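Long-range contact in alkane monooxygenase (Geobacillus thermodenitrificans, PDB 3B9O), which belongs to the luciferase-like monooxygenase family and binds flavin mononucleotide in a TIM-barrel fold: residues Phe105-Ala116 with Ala161-Trp172. Numbering follows the deposited sequence.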
loop_
_atom_site.group_PDB
_atom_site.type_symbol
_atom_site.label_atom_id
_atom_site.label_comp_id
_atom_site.label_asym_id
_atom_site.label_seq_id
_atom_site.Cartn_x
_atom_site.Cartn_y
_atom_site.Cartn_z
ATOM N N PHE A 105 -6.946 3.483 0.056
ATOM C CA PHE A 105 -8.270 4.106 0.093
ATOM C C PHE A 105 -9.317 3.027 -0.234
ATOM O O PHE A 105 -9.190 2.287 -1.207
ATOM C CB PHE A 105 -8.376 5.283 -0.889
ATOM C CG PHE A 105 -9.794 5.782 -1.057
ATOM C CD1 PHE A 105 -10.593 5.298 -2.103
ATOM C CD2 PHE A 105 -10.353 6.667 -0.139
ATOM C CE1 PHE A 105 -11.916 5.738 -2.254
ATOM C CE2 PHE A 105 -11.668 7.132 -0.285
ATOM C CZ PHE A 105 -12.454 6.653 -1.351
ATOM N N SER A 106 -10.323 2.931 0.623
ATOM C CA SER A 106 -11.362 1.902 0.552
ATOM C C SER A 106 -12.467 2.196 -0.472
ATOM O O SER A 106 -12.945 3.333 -0.592
ATOM C CB SER A 106 -12.005 1.777 1.946
ATOM O OG SER A 106 -12.986 0.797 1.933
ATOM N N THR A 107 -12.876 1.147 -1.183
ATOM C CA THR A 107 -14.025 1.160 -2.099
ATOM C C THR A 107 -15.418 1.080 -1.395
ATOM O O THR A 107 -16.471 1.187 -2.040
ATOM C CB THR A 107 -13.912 -0.012 -3.114
ATOM O OG1 THR A 107 -13.695 -1.254 -2.434
ATOM C CG2 THR A 107 -12.737 0.213 -4.089
ATOM N N THR A 108 -15.417 0.922 -0.088
ATOM C CA THR A 108 -16.623 0.458 0.597
ATOM C C THR A 108 -17.555 1.607 1.007
ATOM O O THR A 108 -18.776 1.407 1.031
ATOM C CB THR A 108 -16.257 -0.471 1.767
ATOM O OG1 THR A 108 -15.455 -1.543 1.268
ATOM C CG2 THR A 108 -17.499 -1.060 2.443
ATOM N N TYR A 109 -16.984 2.797 1.283
ATOM C CA TYR A 109 -17.742 3.884 1.949
ATOM C C TYR A 109 -18.036 5.107 1.075
ATOM O O TYR A 109 -19.189 5.520 0.962
ATOM C CB TYR A 109 -17.081 4.277 3.308
ATOM C CG TYR A 109 -16.844 3.069 4.186
ATOM C CD1 TYR A 109 -17.930 2.349 4.718
ATOM C CD2 TYR A 109 -15.550 2.599 4.429
ATOM C CE1 TYR A 109 -17.733 1.203 5.486
ATOM C CE2 TYR A 109 -15.333 1.447 5.206
ATOM C CZ TYR A 109 -16.436 0.759 5.716
ATOM O OH TYR A 109 -16.237 -0.366 6.477
ATOM N N GLU A 110 -17.021 5.658 0.420
ATOM C CA GLU A 110 -17.180 6.964 -0.233
ATOM C C GLU A 110 -17.318 6.838 -1.766
ATOM O O GLU A 110 -16.678 5.969 -2.384
ATOM C CB GLU A 110 -16.024 7.899 0.168
ATOM C CG GLU A 110 -15.783 8.050 1.710
ATOM C CD GLU A 110 -14.467 8.774 2.017
ATOM O OE1 GLU A 110 -13.602 8.239 2.789
ATOM O OE2 GLU A 110 -14.289 9.876 1.442
ATOM N N HIS A 111 -18.115 7.715 -2.370
ATOM C CA HIS A 111 -18.528 7.568 -3.770
ATOM C C HIS A 111 -17.354 7.691 -4.726
ATOM O O HIS A 111 -16.484 8.562 -4.542
ATOM C CB HIS A 111 -19.639 8.586 -4.119
ATOM C CG HIS A 111 -20.282 8.341 -5.454
ATOM N ND1 HIS A 111 -21.471 7.651 -5.591
ATOM C CD2 HIS A 111 -19.875 8.640 -6.709
ATOM C CE1 HIS A 111 -21.784 7.562 -6.874
ATOM N NE2 HIS A 111 -20.826 8.148 -7.577
ATOM N N PRO A 112 -17.311 6.835 -5.762
ATOM C CA PRO A 112 -16.229 6.922 -6.753
ATOM C C PRO A 112 -16.069 8.245 -7.511
ATOM O O PRO A 112 -14.978 8.509 -7.985
ATOM C CB PRO A 112 -16.551 5.767 -7.743
ATOM C CG PRO A 112 -18.025 5.507 -7.507
ATOM C CD PRO A 112 -18.211 5.694 -6.052
ATOM N N TYR A 113 -17.127 9.046 -7.648
ATOM C CA TYR A 113 -17.028 10.261 -8.480
ATOM C C TYR A 113 -16.109 11.264 -7.794
ATOM O O TYR A 113 -15.315 11.913 -8.477
ATOM C CB TYR A 113 -18.394 10.891 -8.730
ATOM C CG TYR A 113 -18.445 11.926 -9.833
ATOM C CD1 TYR A 113 -18.390 11.551 -11.181
ATOM C CD2 TYR A 113 -18.611 13.265 -9.528
ATOM C CE1 TYR A 113 -18.484 12.497 -12.184
ATOM C CE2 TYR A 113 -18.740 14.233 -10.536
ATOM C CZ TYR A 113 -18.686 13.839 -11.845
ATOM O OH TYR A 113 -18.768 14.769 -12.841
ATOM N N GLY A 114 -16.204 11.330 -6.462
ATOM C CA GLY A 114 -15.366 12.224 -5.650
ATOM C C GLY A 114 -13.929 11.713 -5.581
ATOM O O GLY A 114 -12.978 12.500 -5.707
ATOM N N HIS A 115 -13.775 10.395 -5.418
ATOM C CA HIS A 115 -12.481 9.759 -5.485
ATOM C C HIS A 115 -11.773 9.949 -6.832
ATOM O O HIS A 115 -10.547 10.155 -6.893
ATOM C CB HIS A 115 -12.555 8.263 -5.168
ATOM C CG HIS A 115 -11.204 7.644 -4.989
ATOM N ND1 HIS A 115 -10.740 6.618 -5.781
ATOM C CD2 HIS A 115 -10.187 7.966 -4.151
ATOM C CE1 HIS A 115 -9.518 6.296 -5.403
ATOM N NE2 HIS A 115 -9.160 7.102 -4.417
ATOM N N ALA A 116 -12.526 9.858 -7.924
ATOM C CA ALA A 116 -11.905 9.963 -9.219
ATOM C C ALA A 116 -11.269 11.337 -9.409
ATOM O O ALA A 116 -10.143 11.431 -9.906
ATOM C CB ALA A 116 -12.918 9.651 -10.355
ATOM N N ALA A 161 -16.145 -3.341 -5.095
ATOM C CA ALA A 161 -14.870 -2.850 -5.576
ATOM C C ALA A 161 -14.688 -3.002 -7.104
ATOM O O ALA A 161 -14.148 -2.092 -7.759
ATOM C CB ALA A 161 -13.743 -3.526 -4.809
ATOM N N ASP A 162 -15.105 -4.150 -7.676
ATOM C CA ASP A 162 -15.075 -4.327 -9.111
ATOM C C ASP A 162 -15.768 -3.166 -9.832
ATOM O O ASP A 162 -15.191 -2.557 -10.738
ATOM C CB ASP A 162 -15.756 -5.645 -9.523
ATOM C CG ASP A 162 -14.836 -6.839 -9.428
ATOM O OD1 ASP A 162 -15.313 -7.917 -9.010
ATOM O OD2 ASP A 162 -13.639 -6.739 -9.795
ATOM N N GLU A 163 -16.989 -2.843 -9.396
ATOM C CA GLU A 163 -17.794 -1.835 -10.090
ATOM C C GLU A 163 -17.238 -0.425 -9.781
ATOM O O GLU A 163 -17.292 0.449 -10.629
ATOM C CB GLU A 163 -19.261 -1.898 -9.650
ATOM C CG GLU A 163 -20.181 -1.189 -10.630
ATOM C CD GLU A 163 -21.603 -1.078 -10.153
ATOM O OE1 GLU A 163 -22.125 -1.995 -9.478
ATOM O OE2 GLU A 163 -22.199 -0.057 -10.443
ATOM N N TYR A 164 -16.712 -0.243 -8.564
ATOM C CA TYR A 164 -16.077 1.004 -8.154
ATOM C C TYR A 164 -14.918 1.325 -9.140
ATOM O O TYR A 164 -14.811 2.444 -9.664
ATOM C CB TYR A 164 -15.555 0.841 -6.708
ATOM C CG TYR A 164 -15.258 2.146 -6.003
ATOM C CD1 TYR A 164 -16.056 2.571 -4.931
ATOM C CD2 TYR A 164 -14.192 2.971 -6.425
ATOM C CE1 TYR A 164 -15.826 3.760 -4.260
ATOM C CE2 TYR A 164 -13.947 4.211 -5.756
ATOM C CZ TYR A 164 -14.770 4.583 -4.681
ATOM O OH TYR A 164 -14.540 5.787 -4.050
ATOM N N LEU A 165 -14.050 0.347 -9.343
ATOM C CA LEU A 165 -12.963 0.455 -10.336
ATOM C C LEU A 165 -13.492 0.649 -11.767
ATOM O O LEU A 165 -12.937 1.434 -12.521
ATOM C CB LEU A 165 -12.006 -0.730 -10.226
ATOM C CG LEU A 165 -10.893 -0.613 -9.159
ATOM C CD1 LEU A 165 -10.092 -1.869 -9.251
ATOM C CD2 LEU A 165 -9.976 0.583 -9.422
ATOM N N GLU A 166 -14.576 -0.052 -12.131
ATOM C CA GLU A 166 -15.213 0.100 -13.459
ATOM C C GLU A 166 -15.488 1.591 -13.686
ATOM O O GLU A 166 -15.134 2.151 -14.734
ATOM C CB GLU A 166 -16.546 -0.706 -13.536
ATOM C CG GLU A 166 -17.081 -0.944 -14.979
ATOM C CD GLU A 166 -18.537 -1.583 -15.132
ATOM O OE1 GLU A 166 -19.037 -1.516 -16.305
ATOM O OE2 GLU A 166 -19.177 -2.120 -14.146
ATOM N N VAL A 167 -16.119 2.209 -12.683
ATOM C CA VAL A 167 -16.507 3.647 -12.703
ATOM C C VAL A 167 -15.291 4.553 -12.829
ATOM O O VAL A 167 -15.262 5.435 -13.697
ATOM C CB VAL A 167 -17.333 4.059 -11.425
ATOM C CG1 VAL A 167 -17.581 5.550 -11.385
ATOM C CG2 VAL A 167 -18.686 3.270 -11.355
ATOM N N CYS A 168 -14.276 4.308 -11.986
ATOM C CA CYS A 168 -13.037 5.096 -12.025
ATOM C C CYS A 168 -12.328 4.941 -13.360
ATOM O O CYS A 168 -11.960 5.944 -14.005
ATOM C CB CYS A 168 -12.133 4.729 -10.821
ATOM S SG CYS A 168 -12.891 5.286 -9.276
ATOM N N TYR A 169 -12.189 3.696 -13.835
ATOM C CA TYR A 169 -11.577 3.478 -15.174
ATOM C C TYR A 169 -12.312 4.257 -16.279
ATOM O O TYR A 169 -11.671 4.905 -17.104
ATOM C CB TYR A 169 -11.572 1.994 -15.596
ATOM C CG TYR A 169 -10.770 1.021 -14.752
ATOM C CD1 TYR A 169 -11.174 -0.317 -14.666
ATOM C CD2 TYR A 169 -9.616 1.422 -14.039
ATOM C CE1 TYR A 169 -10.465 -1.253 -13.921
ATOM C CE2 TYR A 169 -8.875 0.479 -13.278
ATOM C CZ TYR A 169 -9.329 -0.850 -13.221
ATOM O OH TYR A 169 -8.630 -1.782 -12.501
ATOM N N LYS A 170 -13.656 4.193 -16.309
ATOM C CA LYS A 170 -14.415 4.967 -17.330
ATOM C C LYS A 170 -14.140 6.471 -17.248
ATOM O O LYS A 170 -13.856 7.095 -18.245
ATOM C CB LYS A 170 -15.907 4.710 -17.219
ATOM C CG LYS A 170 -16.315 3.276 -17.656
ATOM C CD LYS A 170 -17.731 2.961 -17.143
ATOM C CE LYS A 170 -18.038 1.520 -17.540
ATOM N NZ LYS A 170 -19.465 1.221 -17.421
ATOM N N LEU A 171 -14.216 7.031 -16.050
ATOM C CA LEU A 171 -13.849 8.446 -15.813
ATOM C C LEU A 171 -12.426 8.818 -16.253
ATOM O O LEU A 171 -12.189 9.788 -16.988
ATOM C CB LEU A 171 -14.089 8.812 -14.322
ATOM C CG LEU A 171 -15.548 8.710 -13.832
ATOM C CD1 LEU A 171 -15.643 8.853 -12.319
ATOM C CD2 LEU A 171 -16.469 9.764 -14.563
ATOM N N TRP A 172 -11.471 8.020 -15.813
ATOM C CA TRP A 172 -10.069 8.319 -16.027
ATOM C C TRP A 172 -9.551 8.106 -17.444
ATOM O O TRP A 172 -8.681 8.835 -17.872
ATOM C CB TRP A 172 -9.218 7.485 -15.072
ATOM C CG TRP A 172 -9.327 7.892 -13.632
ATOM C CD1 TRP A 172 -9.523 9.153 -13.155
ATOM C CD2 TRP A 172 -9.127 7.048 -12.488
ATOM N NE1 TRP A 172 -9.513 9.140 -11.777
ATOM C CE2 TRP A 172 -9.247 7.869 -11.339
ATOM C CE3 TRP A 172 -8.877 5.667 -12.318
ATOM C CZ2 TRP A 172 -9.168 7.353 -10.035
ATOM C CZ3 TRP A 172 -8.780 5.150 -11.036
ATOM C CH2 TRP A 172 -8.918 5.998 -9.897
#
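Pro112 and Ala116 of helix 112-116 face Tyr164 and Cys168 of helix 161-172; the two axes approach to 9.5 Å and cross at -46°. The loop ahead of helix 112-116 also joins in, with Thr107 beside Ala161. Tyr164 is the centre of the contact. With CG anti to the backbone N (chi1 -162°), its ring reaches from helix 161-172 in between this loop and the helix start. Thr107 lies over one face, where its CA sits 4.0 Å from the ring centroid in a CH-pi contact and Thr107 CG2 touches Tyr164 CG. Pro112 lies over the opposite face, its CB 3.7 Å from the centroid. At the far end Tyr164 OH donates to Glu110 O over 2.7 Å, from above the carbonyl plane. Tyr164 OH also meets the edge of the Phe105 ring, 3.2 Å from Phe105 CE1. Beyond the tyrosine the packing turns apolar. Pro112 CB rests against Val167 CG1 and Cys168 SG. Leu171 CD1 fits closely against Ala116 CB, at 3.5 Å, and also touches Tyr113 CD1. The hydroxyl of Tyr113 goes elsewhere, to Pro211 O. A second polar link closes this end: Trp172 NE1 donates to Ala116 O at 3.0 Å, nearly straight (174°) and in the indole plane. In the barrel, strand 100-106 leads through the loop into helix 112-125, and the contact sets helix 154-174 against both loop and helix. The side chain of Thr107 is about 9 Å from FMN. Two faces in contact and a bonded hydroxyl should restrict rotation of the Tyr164 ring, while Trp172 ties its indole to the backbone at the other end of a largely apolar interface.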